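4-hydroxybutyrate coenzyme A transferase (Shewanella oneidensis, PDB 2OAS) probably transfers coenzyme A between carboxylic acids such as 4-hydroxybutyrate and acetate, and binds coenzyme A. Local coordinates at residues D203-Q208 and N300-N305; R346-L351 and Y382-Y387; P352-G357 and I407-F412. One frame throughout, in Å; residues are numbered along the deposited sequence.

Interaction 1. Residues D203-Q208 and N300-N305; sequences DGDCLQ and NVMAIN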
loop_
_atom_site.group_PDB
_atom_site.type_symbol
_atom_site.label_atom_id
_atom_site.label_comp_id
_atom_site.label_asym_id
_atom_site.label_seq_id
_atom_site.Cartn_x
_atom_site.Cartn_y
_atom_site.Cartn_z
ATOM N N ASP A 203 -1.219 24.050 12.748
ATOM C CA ASP A 203 -0.763 25.130 11.877
ATOM C C ASP A 203 0.422 24.636 11.068
ATOM O O ASP A 203 1.161 23.753 11.509
ATOM C CB ASP A 203 -0.364 26.363 12.691
ATOM C CG ASP A 203 -1.567 27.137 13.206
ATOM O OD1 ASP A 203 -2.548 27.281 12.451
ATOM O OD2 ASP A 203 -1.532 27.615 14.360
ATOM N N GLY A 204 0.577 25.196 9.873
ATOM C CA GLY A 204 1.679 24.820 9.004
ATOM C C GLY A 204 1.534 23.462 8.343
ATOM O O GLY A 204 2.467 22.996 7.677
ATOM N N ASP A 205 0.376 22.827 8.533
ATOM C CA ASP A 205 0.102 21.524 7.948
ATOM C C ASP A 205 -0.048 21.604 6.443
ATOM O O ASP A 205 -0.574 22.581 5.917
ATOM C CB ASP A 205 -1.166 20.927 8.536
ATOM C CG ASP A 205 -0.922 20.216 9.846
ATOM O OD1 ASP A 205 0.187 20.326 10.420
ATOM O OD2 ASP A 205 -1.858 19.542 10.316
ATOM N N CYS A 206 0.420 20.562 5.761
ATOM C CA CYS A 206 0.339 20.491 4.300
ATOM C C CYS A 206 -0.869 19.638 3.898
ATOM O O CYS A 206 -0.775 18.410 3.807
ATOM C CB CYS A 206 1.610 19.882 3.749
ATOM S SG CYS A 206 1.657 19.922 1.985
ATOM N N LEU A 207 -1.990 20.300 3.635
ATOM C CA LEU A 207 -3.247 19.637 3.304
ATOM C C LEU A 207 -3.391 18.857 2.013
ATOM O O LEU A 207 -2.765 19.152 0.983
ATOM C CB LEU A 207 -4.395 20.649 3.340
ATOM C CG LEU A 207 -4.608 21.527 4.575
ATOM C CD1 LEU A 207 -5.716 22.532 4.291
ATOM C CD2 LEU A 207 -4.928 20.661 5.764
ATOM N N GLN A 208 -4.261 17.858 2.096
ATOM C CA GLN A 208 -4.622 17.009 0.980
ATOM C C GLN A 208 -6.042 16.528 1.256
ATOM O O GLN A 208 -6.295 15.864 2.271
ATOM C CB GLN A 208 -3.664 15.834 0.855
ATOM C CG GLN A 208 -3.966 14.916 -0.323
ATOM C CD GLN A 208 -5.148 13.971 -0.047
ATOM O OE1 GLN A 208 -5.082 13.110 0.839
ATOM N NE2 GLN A 208 -6.236 14.140 -0.800
ATOM N N ASN A 300 4.653 17.582 8.180
ATOM C CA ASN A 300 3.304 17.771 8.696
ATOM C C ASN A 300 2.188 17.604 7.664
ATOM O O ASN A 300 1.213 18.355 7.666
ATOM C CB ASN A 300 3.204 19.151 9.344
ATOM C CG ASN A 300 4.235 19.348 10.430
ATOM O OD1 ASN A 300 4.296 18.579 11.384
ATOM N ND2 ASN A 300 5.055 20.381 10.288
ATOM N N VAL A 301 2.331 16.632 6.780
ATOM C CA VAL A 301 1.303 16.373 5.788
ATOM C C VAL A 301 0.014 15.963 6.513
ATOM O O VAL A 301 0.060 15.236 7.503
ATOM C CB VAL A 301 1.733 15.230 4.827
ATOM C CG1 VAL A 301 0.524 14.654 4.105
ATOM C CG2 VAL A 301 2.743 15.765 3.818
HETATM N N MSE A 302 -1.124 16.443 6.018
HETATM C CA MSE A 302 -2.434 16.151 6.599
HETATM C C MSE A 302 -3.293 15.589 5.482
HETATM O O MSE A 302 -3.811 16.325 4.646
HETATM C CB MSE A 302 -3.067 17.439 7.154
HETATM C CG MSE A 302 -4.459 17.281 7.759
HETATM SE SE MSE A 302 -4.515 16.320 9.451
HETATM C CE MSE A 302 -5.230 14.656 8.809
ATOM N N ALA A 303 -3.422 14.276 5.454
ATOM C CA ALA A 303 -4.189 13.625 4.417
ATOM C C ALA A 303 -5.580 13.249 4.902
ATOM O O ALA A 303 -5.738 12.427 5.795
ATOM C CB ALA A 303 -3.448 12.403 3.937
ATOM N N ILE A 304 -6.585 13.855 4.291
ATOM C CA ILE A 304 -7.965 13.607 4.673
ATOM C C ILE A 304 -8.760 13.020 3.519
ATOM O O ILE A 304 -9.005 13.686 2.524
ATOM C CB ILE A 304 -8.626 14.915 5.128
ATOM C CG1 ILE A 304 -7.841 15.492 6.304
ATOM C CG2 ILE A 304 -10.060 14.673 5.491
ATOM C CD1 ILE A 304 -8.230 16.904 6.649
ATOM N N ASN A 305 -9.167 11.770 3.667
ATOM C CA ASN A 305 -9.929 11.101 2.621
ATOM C C ASN A 305 -11.190 10.473 3.191
ATOM O O ASN A 305 -11.439 10.542 4.394
ATOM C CB ASN A 305 -9.057 10.026 1.968
ATOM C CG ASN A 305 -7.876 10.620 1.225
ATOM O OD1 ASN A 305 -7.977 10.948 0.039
ATOM N ND2 ASN A 305 -6.754 10.787 1.926
#
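Ile304 N donates to Gln208 O at 2.9 Å, almost along the C=O axis, the shortest of the bonds between these two parallel strands. Earlier in the register, Met302 N reaches Cys206 O at 3.0 Å and Cys206 N reaches Asn300 O at 3.0 Å, while Gln208 N to Met302 O is bent and weak. The Gln208 side chain adds a further link: CG lies anti to the backbone N (chi1 -179°) and the chain then bends at chi2, which sets OE1 3.6 Å from the Ala303 CB methyl. OE1 also accepts from Asn305 ND2 at 3.1 Å, in its carbonyl plane and on a lone pair, with the two amide planes 28° apart. An alanine in place of Gln208 would probably cost Asn305 ND2 that acceptor and let its amide turn, beside the CoA-binding Gln332. Strands 206-208 and 301-305 form part of the parallel portion of a mixed sheet with a Rossmann-like alpha/beta layout; helix 332-341 packs on the face bearing Gln208, Val301 and Ala303. On the face of Leu207 and selenomethionine Met302, Leu207 CD2 rests 4.0 Å from Met302 CG. Asp205 OD1 lies 3.4 Å from Asn300 CB, but its charge is paired with Arg346 in a salt bridge.

Interaction 2. Residues R346-L351 and Y382-Y387; sequences RSVIAL and YIVTEY
Val384 stands with CG1 anti to its carbonyl carbon (chi1 -59°) and CG2 in the crowded position between N and C, while Val348 has CG1 anti to its backbone N (chi1 173°). Those rotations put Val348 CG1 3.6 Å from both Val384 CG1 and Val384 CG2, and Val384 CG2 also presses on Ala350 CB at 3.2 Å, a tight approach. The other Val348 methyl, CG2, sits 3.4 Å from Tyr382 CB. Tyr382 in turn has Ser347 O 3.2 Å from its CB and in the plane of the phenol ring, at the edge. The side chains of Val348, Ala350, Tyr382 and Val384 share one face of two neighbouring parallel strands, where helix 188-200 packs through Ile193, Val197 and Leu200; helix 332-341 lies over Ser347 and Ile349 on the other, giving the alpha-beta-alpha layering of a Rossmann-like domain. The backbones are joined by Ile349 N to Tyr382 O and Val384 N to Ile349 O, each 2.9 Å, and by Leu351 N to Val384 O at 3.2 Å, a nearly straight bond. On the Ile349 face the branched side chains meet more gently, Ile349 CB lying 4.0 Å from Ile383 CG1. Beyond the strand, the Glu386 carboxylate turns to the backbone N of Ser353.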
loop_
_atom_site.group_PDB
_atom_site.type_symbol
_atom_site.label_atom_id
_atom_site.label_comp_id
_atom_site.label_asym_id
_atom_site.label_seq_id
_atom_site.Cartn_x
_atom_site.Cartn_y
_atom_site.Cartn_z
ATOM N N ARG A 346 -0.040 13.231 9.475
ATOM C CA ARG A 346 -1.190 12.495 9.976
ATOM C C ARG A 346 -2.166 12.287 8.838
ATOM O O ARG A 346 -2.245 13.107 7.921
ATOM C CB ARG A 346 -1.865 13.285 11.094
ATOM C CG ARG A 346 -1.015 13.431 12.332
ATOM C CD ARG A 346 -1.076 14.839 12.843
ATOM N NE ARG A 346 -0.321 15.724 11.969
ATOM C CZ ARG A 346 -0.687 16.964 11.666
ATOM N NH1 ARG A 346 -1.804 17.465 12.169
ATOM N NH2 ARG A 346 0.066 17.699 10.854
ATOM N N SER A 347 -2.898 11.183 8.882
ATOM C CA SER A 347 -3.892 10.906 7.853
ATOM C C SER A 347 -5.199 10.673 8.590
ATOM O O SER A 347 -5.207 10.380 9.787
ATOM C CB SER A 347 -3.531 9.654 7.037
ATOM O OG SER A 347 -3.763 8.464 7.773
ATOM N N VAL A 348 -6.306 10.799 7.868
ATOM C CA VAL A 348 -7.599 10.605 8.463
ATOM C C VAL A 348 -8.600 10.141 7.423
ATOM O O VAL A 348 -8.683 10.696 6.319
ATOM C CB VAL A 348 -8.125 11.916 9.114
ATOM C CG1 VAL A 348 -9.549 11.747 9.573
ATOM C CG2 VAL A 348 -7.260 12.291 10.310
ATOM N N ILE A 349 -9.348 9.105 7.785
ATOM C CA ILE A 349 -10.390 8.563 6.936
ATOM C C ILE A 349 -11.678 9.049 7.578
ATOM O O ILE A 349 -12.033 8.587 8.660
ATOM C CB ILE A 349 -10.399 7.030 6.938
ATOM C CG1 ILE A 349 -9.146 6.499 6.259
ATOM C CG2 ILE A 349 -11.599 6.522 6.168
ATOM C CD1 ILE A 349 -9.186 6.666 4.767
ATOM N N ALA A 350 -12.349 9.991 6.911
ATOM C CA ALA A 350 -13.595 10.584 7.398
ATOM C C ALA A 350 -14.809 10.087 6.629
ATOM O O ALA A 350 -14.847 10.147 5.402
ATOM C CB ALA A 350 -13.520 12.100 7.302
ATOM N N LEU A 351 -15.804 9.599 7.359
ATOM C CA LEU A 351 -17.019 9.114 6.720
ATOM C C LEU A 351 -18.188 9.121 7.690
ATOM O O LEU A 351 -18.005 9.086 8.902
ATOM C CB LEU A 351 -16.811 7.705 6.183
ATOM C CG LEU A 351 -16.731 6.548 7.181
ATOM C CD1 LEU A 351 -16.509 5.278 6.391
ATOM C CD2 LEU A 351 -15.608 6.748 8.180
ATOM N N TYR A 382 -5.926 7.573 11.446
ATOM C CA TYR A 382 -7.143 8.060 12.092
ATOM C C TYR A 382 -8.381 7.742 11.281
ATOM O O TYR A 382 -8.339 7.669 10.057
ATOM C CB TYR A 382 -7.128 9.565 12.277
ATOM C CG TYR A 382 -6.397 10.083 13.478
ATOM C CD1 TYR A 382 -5.130 10.664 13.342
ATOM C CD2 TYR A 382 -6.988 10.055 14.742
ATOM C CE1 TYR A 382 -4.472 11.206 14.424
ATOM C CE2 TYR A 382 -6.336 10.599 15.846
ATOM C CZ TYR A 382 -5.073 11.174 15.677
ATOM O OH TYR A 382 -4.400 11.719 16.746
ATOM N N ILE A 383 -9.492 7.588 11.980
ATOM C CA ILE A 383 -10.779 7.336 11.362
ATOM C C ILE A 383 -11.742 8.210 12.152
ATOM O O ILE A 383 -11.823 8.089 13.365
ATOM C CB ILE A 383 -11.174 5.862 11.465
ATOM C CG1 ILE A 383 -10.345 5.057 10.465
ATOM C CG2 ILE A 383 -12.660 5.683 11.179
ATOM C CD1 ILE A 383 -10.678 3.607 10.438
ATOM N N VAL A 384 -12.438 9.117 11.472
ATOM C CA VAL A 384 -13.371 10.020 12.144
ATOM C C VAL A 384 -14.797 9.876 11.641
ATOM O O VAL A 384 -15.049 9.594 10.472
ATOM C CB VAL A 384 -12.986 11.496 11.968
ATOM C CG1 VAL A 384 -11.606 11.760 12.508
ATOM C CG2 VAL A 384 -13.045 11.855 10.507
ATOM N N THR A 385 -15.725 10.121 12.547
ATOM C CA THR A 385 -17.141 10.032 12.267
ATOM C C THR A 385 -17.788 11.171 13.035
ATOM O O THR A 385 -17.124 11.856 13.823
ATOM C CB THR A 385 -17.682 8.678 12.773
ATOM O OG1 THR A 385 -17.307 7.644 11.849
ATOM C CG2 THR A 385 -19.174 8.697 12.920
ATOM N N GLU A 386 -19.080 11.386 12.807
ATOM C CA GLU A 386 -19.795 12.443 13.504
ATOM C C GLU A 386 -19.748 12.203 15.020
ATOM O O GLU A 386 -20.107 13.078 15.804
ATOM C CB GLU A 386 -21.252 12.507 13.017
ATOM C CG GLU A 386 -22.112 11.288 13.371
ATOM C CD GLU A 386 -22.392 10.371 12.182
ATOM O OE1 GLU A 386 -21.428 9.913 11.536
ATOM O OE2 GLU A 386 -23.593 10.101 11.898
ATOM N N TYR A 387 -19.294 11.022 15.430
ATOM C CA TYR A 387 -19.232 10.701 16.852
ATOM C C TYR A 387 -17.832 10.721 17.449
ATOM O O TYR A 387 -17.638 10.293 18.584
ATOM C CB TYR A 387 -19.890 9.335 17.105
ATOM C CG TYR A 387 -21.367 9.296 16.747
ATOM C CD1 TYR A 387 -22.309 9.959 17.533
ATOM C CD2 TYR A 387 -21.815 8.654 15.590
ATOM C CE1 TYR A 387 -23.647 9.994 17.178
ATOM C CE2 TYR A 387 -23.162 8.683 15.224
ATOM C CZ TYR A 387 -24.071 9.363 16.022
ATOM O OH TYR A 387 -25.400 9.453 15.653
#

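Interaction 3. Residues P352-G357 and I407-F412; sequences PSTAAG and IAHPDF. With COA (coenzyme A), chain C.
The start of helix 410-422 meets the loop and short strand that carry part of the coenzyme A pocket, and His409 occupies the N-cap of that helix. Its ring closes the cap: ND1 accepts from Asp411 N at 3.0 Å, with the donor only 9° out of the ring plane and the bond nearly straight, while the backbone O of His409 takes the hydrogen of Phe412 N. CG lies anti to the backbone N (chi1 -169°), and CB of His409 is the side-chain atom nearest segment 352-357, with CG and CD2 just beyond. Ser353 OG comes to 3.3 Å from this CB and lies near the ring plane, at the edge. From the next residue, the Thr354 CG2 methyl fits between two partners, 3.5 Å from His409 CB and 3.7 Å from Phe412 CE1, where it meets the edge of the phenyl ring. No direct hydrogen bond joins the segments; instead one water donates to Ser353 O at 2.7 Å and accepts from His409 N at 2.8 Å. Tyr387 adds an edge-to-face ring contact to His409. Ala355, in the short strand, packs its CB 3.8 Å from C4A of the adenine, and Ala356, just after it, makes a weak bond of 3.5 Å from N to the ribose O2B, so the neighbouring residues Thr354 and Ala355 meet the helix start and the nucleotide respectively. Because ND1 is used as an acceptor, a neutral His409 would be expected to carry its proton on NE2, and the bridging water gives the His409 N-H an acceptor and passes the link on to Ser353 O.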
loop_
_atom_site.group_PDB
_atom_site.type_symbol
_atom_site.label_atom_id
_atom_site.label_comp_id
_atom_site.label_asym_id
_atom_site.label_seq_id
_atom_site.Cartn_x
_atom_site.Cartn_y
_atom_site.Cartn_z
ATOM N N PRO A 352 -19.416 9.204 7.165
ATOM C CA PRO A 352 -20.610 9.207 8.027
ATOM C C PRO A 352 -20.728 7.859 8.744
ATOM O O PRO A 352 -20.434 6.833 8.156
ATOM C CB PRO A 352 -21.746 9.407 7.027
ATOM C CG PRO A 352 -21.107 10.210 5.936
ATOM C CD PRO A 352 -19.773 9.524 5.770
ATOM N N SER A 353 -21.151 7.848 9.999
ATOM C CA SER A 353 -21.273 6.564 10.697
ATOM C C SER A 353 -22.246 5.623 9.978
ATOM O O SER A 353 -22.116 4.409 10.079
ATOM C CB SER A 353 -21.729 6.756 12.153
ATOM O OG SER A 353 -23.067 7.221 12.250
ATOM N N THR A 354 -23.219 6.174 9.252
ATOM C CA THR A 354 -24.179 5.320 8.549
ATOM C C THR A 354 -24.371 5.675 7.082
ATOM O O THR A 354 -23.699 6.549 6.535
ATOM C CB THR A 354 -25.577 5.362 9.212
ATOM O OG1 THR A 354 -26.155 6.663 9.023
ATOM C CG2 THR A 354 -25.475 5.053 10.699
ATOM N N ALA A 355 -25.305 4.984 6.448
ATOM C CA ALA A 355 -25.610 5.235 5.054
ATOM C C ALA A 355 -26.994 4.689 4.732
ATOM O O ALA A 355 -27.682 4.144 5.595
ATOM C CB ALA A 355 -24.568 4.571 4.175
ATOM N N ALA A 356 -27.404 4.841 3.484
ATOM C CA ALA A 356 -28.700 4.335 3.062
ATOM C C ALA A 356 -29.824 4.863 3.938
ATOM O O ALA A 356 -30.800 4.167 4.182
ATOM C CB ALA A 356 -28.692 2.819 3.096
ATOM N N GLY A 357 -29.690 6.092 4.408
ATOM C CA GLY A 357 -30.735 6.650 5.243
ATOM C C GLY A 357 -30.485 6.425 6.718
ATOM O O GLY A 357 -31.220 6.937 7.564
ATOM N N ILE A 407 -17.128 5.247 17.758
ATOM C CA ILE A 407 -17.490 6.329 16.843
ATOM C C ILE A 407 -18.558 5.838 15.867
ATOM O O ILE A 407 -18.995 6.559 14.972
ATOM C CB ILE A 407 -16.261 6.878 16.045
ATOM C CG1 ILE A 407 -15.684 5.788 15.139
ATOM C CG2 ILE A 407 -15.207 7.424 17.011
ATOM C CD1 ILE A 407 -14.493 6.248 14.320
ATOM N N ALA A 408 -18.972 4.592 16.037
ATOM C CA ALA A 408 -20.012 4.031 15.184
ATOM C C ALA A 408 -21.360 4.533 15.699
ATOM O O ALA A 408 -21.491 4.866 16.874
ATOM C CB ALA A 408 -19.965 2.508 15.237
ATOM N N HIS A 409 -22.361 4.597 14.834
ATOM C CA HIS A 409 -23.670 5.067 15.278
ATOM C C HIS A 409 -24.157 4.165 16.409
ATOM O O HIS A 409 -24.102 2.938 16.300
ATOM C CB HIS A 409 -24.668 5.045 14.116
ATOM C CG HIS A 409 -25.958 5.755 14.410
ATOM N ND1 HIS A 409 -26.917 5.247 15.263
ATOM C CD2 HIS A 409 -26.454 6.929 13.942
ATOM C CE1 HIS A 409 -27.947 6.076 15.304
ATOM N NE2 HIS A 409 -27.691 7.102 14.512
ATOM N N PRO A 410 -24.632 4.767 17.512
ATOM C CA PRO A 410 -25.124 4.001 18.659
ATOM C C PRO A 410 -26.161 2.911 18.347
ATOM O O PRO A 410 -26.310 1.968 19.117
ATOM C CB PRO A 410 -25.650 5.088 19.601
ATOM C CG PRO A 410 -25.986 6.222 18.668
ATOM C CD PRO A 410 -24.841 6.212 17.720
ATOM N N ASP A 411 -26.870 3.020 17.226
ATOM C CA ASP A 411 -27.851 1.993 16.892
ATOM C C ASP A 411 -27.174 0.683 16.484
ATOM O O ASP A 411 -27.845 -0.331 16.324
ATOM C CB ASP A 411 -28.789 2.444 15.756
ATOM C CG ASP A 411 -29.781 3.528 16.192
ATOM O OD1 ASP A 411 -29.957 3.728 17.423
ATOM O OD2 ASP A 411 -30.396 4.163 15.296
ATOM N N PHE A 412 -25.857 0.694 16.305
ATOM C CA PHE A 412 -25.166 -0.530 15.917
ATOM C C PHE A 412 -24.072 -0.969 16.899
ATOM O O PHE A 412 -23.435 -2.005 16.697
ATOM C CB PHE A 412 -24.537 -0.395 14.527
ATOM C CG PHE A 412 -25.496 0.045 13.457
ATOM C CD1 PHE A 412 -25.559 1.382 13.066
ATOM C CD2 PHE A 412 -26.313 -0.876 12.817
ATOM C CE1 PHE A 412 -26.419 1.797 12.053
ATOM C CE2 PHE A 412 -27.186 -0.475 11.797
ATOM C CZ PHE A 412 -27.234 0.869 11.414
HETATM N N1A COA C . -23.054 0.232 2.343
HETATM C C2A COA C . -24.235 0.398 1.497
HETATM N N3A COA C . -24.331 1.719 0.844
HETATM C C4A COA C . -23.329 2.779 1.054
HETATM C C5A COA C . -22.161 2.599 1.879
HETATM C C6A COA C . -22.046 1.285 2.555
HETATM N N6A COA C . -20.944 1.011 3.400
HETATM N N7A COA C . -21.395 3.753 1.891
HETATM C C8A COA C . -22.085 4.639 1.045
HETATM N N9A COA C . -23.266 4.067 0.516
HETATM C C1B COA C . -24.240 4.665 -0.374
HETATM C C2B COA C . -24.918 6.013 0.019
HETATM O O2B COA C . -26.252 5.869 0.356
HETATM C C3B COA C . -24.692 6.976 -1.147
HETATM O O3B COA C . -25.967 7.504 -1.632
HETATM P P3B COA C . -26.092 8.530 -2.831
HETATM O O7A COA C . -25.320 9.777 -2.661
HETATM O O8A COA C . -25.629 7.870 -4.089
HETATM O O9A COA C . -27.503 8.845 -3.010
HETATM C C4B COA C . -23.919 6.241 -2.174
HETATM O O4B COA C . -23.668 4.903 -1.713
HETATM C C5B COA C . -22.697 7.236 -2.366
HETATM O O5B COA C . -21.923 7.357 -1.160
HETATM P P1A COA C . -21.088 8.693 -0.635
HETATM O O1A COA C . -21.895 9.873 -0.492
HETATM O O2A COA C . -20.408 8.440 0.692
HETATM O O3A COA C . -20.005 8.856 -1.773
HETATM P P2A COA C . -18.912 9.963 -1.775
HETATM O O4A COA C . -19.063 10.785 -2.972
HETATM O O5A COA C . -19.018 10.823 -0.611
HETATM O O6A COA C . -17.542 9.453 -1.635
HETATM C CBP COA C . -15.729 7.691 -1.697
HETATM C CCP COA C . -16.856 8.497 -0.828
HETATM C CDP COA C . -16.803 6.945 -2.565
HETATM C CEP COA C . -14.949 6.638 -0.796
HETATM C CAP COA C . -14.766 8.688 -2.654
HETATM O OAP COA C . -14.054 9.431 -1.618
HETATM C C9P COA C . -13.726 7.940 -3.497
HETATM O O9P COA C . -13.933 7.835 -4.697
HETATM N N8P COA C . -12.579 7.434 -2.834
HETATM C C7P COA C . -11.408 6.708 -3.306
HETATM C C6P COA C . -9.998 7.350 -3.029
HETATM C C5P COA C . -9.545 8.346 -4.016
HETATM O O5P COA C . -8.371 8.356 -4.401
HETATM N N4P COA C . -10.563 9.257 -4.474
HETATM C C3P COA C . -10.527 10.347 -5.437
HETATM C C2P COA C . -9.374 11.406 -5.263
HETATM S S1P COA C . -8.403 11.658 -6.777
HETATM O O HOH W 1 -22.168 3.184 12.448
#

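Interactions 1 and 2 are successive parts of one sheet, centres 13 Å apart: strands 301-305 and 346-350 are neighbours, with Val348 N 2.7 Å from Ala303 O, and the salt bridge of Arg346 NH2 to Asp205 OD1, 2.7 Å long, ties them again. Interaction 3 follows directly, since segment 346-351 runs into 352-357; its centre is 14 Å from that of interaction 2, and the Glu386 OE1 to Ser353 N link between them measures 2.6 Å. Interactions 1 and 3 do not touch. They lie near different parts of the ligand: in interaction 1 the Asn305 side chain is about 5 Å from the bound CoA and that of Gln208 about 5 Å from that of Glu233, which binds CoA covalently, whereas interaction 3 lies at the adenosine end.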